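Local coordinates for protein lipase (Streptomyces rimosus, PDB 5MAL) that hydrolyses triacylglycerols and other carboxylic esters, with a preference for medium-length acyl chains, and also acts on long-chain acyl-CoA thioesters, at residues A87-T92 against L102-K107. Numbering follows the deposited sequence.
Sequences ADTMTT and LARIAK
An antiparallel helix-helix contact joins the two arms of a helical hairpin in this SGNH hydrolase, helix 86-96 and the first turns of the long helix 98-130; a salt bridge links them here, and the Cys93-Cys101 disulfide ties them near the turn. The N-to-C directions of the segments differ by 168°, and their axes approach to 9.1 Å. Thr89 CA and Arg104 CA are the nearest such pair at 5.8 Å, an approach consistent with the compact threonine. Arg104 carries the contact: its CG lies anti to the backbone N, and a bend at chi2 (62°) swings the chain along the neighbouring helix toward Asp88. There Arg104 NE donates to Asp88 OD1 at 3.0 Å, nearly straight at 163°, the oxygen close to the guanidinium plane but met from above the carboxylate plane. Thr89 OG1 sits over the centre of one guanidinium face, 3.3 Å from Arg104 CZ, and Lys107 CE lies off-centre over the other. Threonine suits position 89: its hydroxyl is hydrogen-bonded to Gly85 O, one turn back, while Thr89 CG2 meets Ile105 CD1 at a tight 3.3 Å. Thr92 CG2 rests against Arg104 CB at 4.0 Å. An alanine here in place of Arg104 would remove the ion pair and probably leave the threonines less well packed. The contact thus grades from an exposed ion pair to buried methyl packing, Arg104 serving one with NE and flanking the other with CG.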
loop_
_atom_site.group_PDB
_atom_site.type_symbol
_atom_site.label_atom_id
_atom_site.label_comp_id
_atom_site.label_asym_id
_atom_site.label_seq_id
_atom_site.Cartn_x
_atom_site.Cartn_y
_atom_site.Cartn_z
ATOM N N ALA A 87 -7.975 -0.906 -7.417
ATOM C CA ALA A 87 -9.299 -0.484 -6.970
ATOM C C ALA A 87 -10.347 -0.829 -8.026
ATOM O O ALA A 87 -11.337 -1.512 -7.731
ATOM C CB ALA A 87 -9.310 1.009 -6.665
ATOM N N ASP A 88 -10.107 -0.364 -9.251
ATOM C CA ASP A 88 -10.957 -0.666 -10.398
ATOM C C ASP A 88 -11.159 -2.171 -10.582
ATOM O O ASP A 88 -12.272 -2.637 -10.845
ATOM C CB ASP A 88 -10.355 -0.072 -11.673
ATOM C CG ASP A 88 -11.273 -0.219 -12.881
ATOM O OD1 ASP A 88 -11.342 -1.326 -13.468
ATOM O OD2 ASP A 88 -11.923 0.782 -13.252
ATOM N N THR A 89 -10.069 -2.922 -10.461
ATOM C CA THR A 89 -10.125 -4.371 -10.575
ATOM C C THR A 89 -11.033 -5.007 -9.523
ATOM O O THR A 89 -11.881 -5.849 -9.840
ATOM C CB THR A 89 -8.740 -4.979 -10.453
ATOM O OG1 THR A 89 -7.944 -4.565 -11.566
ATOM C CG2 THR A 89 -8.850 -6.478 -10.452
ATOM N N MET A 90 -10.848 -4.611 -8.270
ATOM C CA MET A 90 -11.674 -5.139 -7.184
ATOM C C MET A 90 -13.141 -4.834 -7.423
ATOM O O MET A 90 -13.996 -5.684 -7.213
ATOM C CB MET A 90 -11.239 -4.571 -5.828
ATOM C CG MET A 90 -9.791 -4.867 -5.456
ATOM S SD MET A 90 -9.227 -6.485 -6.012
ATOM C CE MET A 90 -10.233 -7.560 -5.023
ATOM N N THR A 91 -13.427 -3.616 -7.865
ATOM C CA THR A 91 -14.800 -3.215 -8.133
ATOM C C THR A 91 -15.423 -4.087 -9.220
ATOM O O THR A 91 -16.549 -4.594 -9.071
ATOM C CB THR A 91 -14.870 -1.733 -8.540
ATOM O OG1 THR A 91 -14.663 -0.919 -7.376
ATOM C CG2 THR A 91 -16.226 -1.399 -9.162
ATOM N N THR A 92 -14.672 -4.279 -10.297
ATOM C CA THR A 92 -15.120 -5.076 -11.428
ATOM C C THR A 92 -15.384 -6.500 -10.982
ATOM O O THR A 92 -16.396 -7.101 -11.342
ATOM C CB THR A 92 -14.074 -5.072 -12.568
ATOM O OG1 THR A 92 -14.101 -3.807 -13.238
ATOM C CG2 THR A 92 -14.346 -6.190 -13.569
ATOM N N LEU A 102 -11.352 -12.447 -13.567
ATOM C CA LEU A 102 -10.084 -13.067 -13.924
ATOM C C LEU A 102 -9.411 -12.287 -15.057
ATOM O O LEU A 102 -8.202 -12.066 -15.039
ATOM C CB LEU A 102 -10.296 -14.527 -14.322
ATOM C CG LEU A 102 -10.768 -15.429 -13.173
ATOM C CD1 LEU A 102 -10.856 -16.892 -13.620
ATOM C CD2 LEU A 102 -9.864 -15.279 -11.952
ATOM N N ALA A 103 -10.210 -11.847 -16.019
ATOM C CA ALA A 103 -9.710 -11.050 -17.141
ATOM C C ALA A 103 -9.121 -9.721 -16.666
ATOM O O ALA A 103 -8.061 -9.286 -17.130
ATOM C CB ALA A 103 -10.832 -10.800 -18.142
ATOM N N ARG A 104 -9.833 -9.076 -15.749
ATOM C CA ARG A 104 -9.403 -7.799 -15.204
ATOM C C ARG A 104 -8.108 -7.958 -14.415
ATOM O O ARG A 104 -7.206 -7.135 -14.533
ATOM C CB ARG A 104 -10.507 -7.202 -14.324
ATOM C CG ARG A 104 -10.239 -5.788 -13.861
ATOM C CD ARG A 104 -10.149 -4.837 -15.041
ATOM N NE ARG A 104 -9.640 -3.523 -14.653
ATOM C CZ ARG A 104 -8.345 -3.215 -14.577
ATOM N NH1 ARG A 104 -7.422 -4.128 -14.863
ATOM N NH2 ARG A 104 -7.972 -1.989 -14.218
ATOM N N ILE A 105 -8.027 -9.015 -13.608
ATOM C CA ILE A 105 -6.813 -9.354 -12.875
ATOM C C ILE A 105 -5.639 -9.620 -13.805
ATOM O O ILE A 105 -4.513 -9.167 -13.567
ATOM C CB ILE A 105 -7.007 -10.608 -12.007
ATOM C CG1 ILE A 105 -8.131 -10.401 -11.002
ATOM C CG2 ILE A 105 -5.698 -10.956 -11.299
ATOM C CD1 ILE A 105 -7.723 -9.552 -9.884
ATOM N N ALA A 106 -5.899 -10.387 -14.857
ATOM C CA ALA A 106 -4.850 -10.698 -15.822
ATOM C C ALA A 106 -4.288 -9.413 -16.419
ATOM O O ALA A 106 -3.075 -9.277 -16.596
ATOM C CB ALA A 106 -5.388 -11.612 -16.922
ATOM N N LYS A 107 -5.175 -8.469 -16.712
ATOM C CA LYS A 107 -4.766 -7.193 -17.284
ATOM C C LYS A 107 -3.941 -6.443 -16.242
ATOM O O LYS A 107 -2.898 -5.893 -16.548
ATOM C CB LYS A 107 -5.990 -6.385 -17.736
ATOM C CG LYS A 107 -5.721 -4.922 -18.071
ATOM C CD LYS A 107 -7.014 -4.182 -18.377
ATOM C CE LYS A 107 -6.782 -2.679 -18.480
ATOM N NZ LYS A 107 -8.052 -1.928 -18.725
#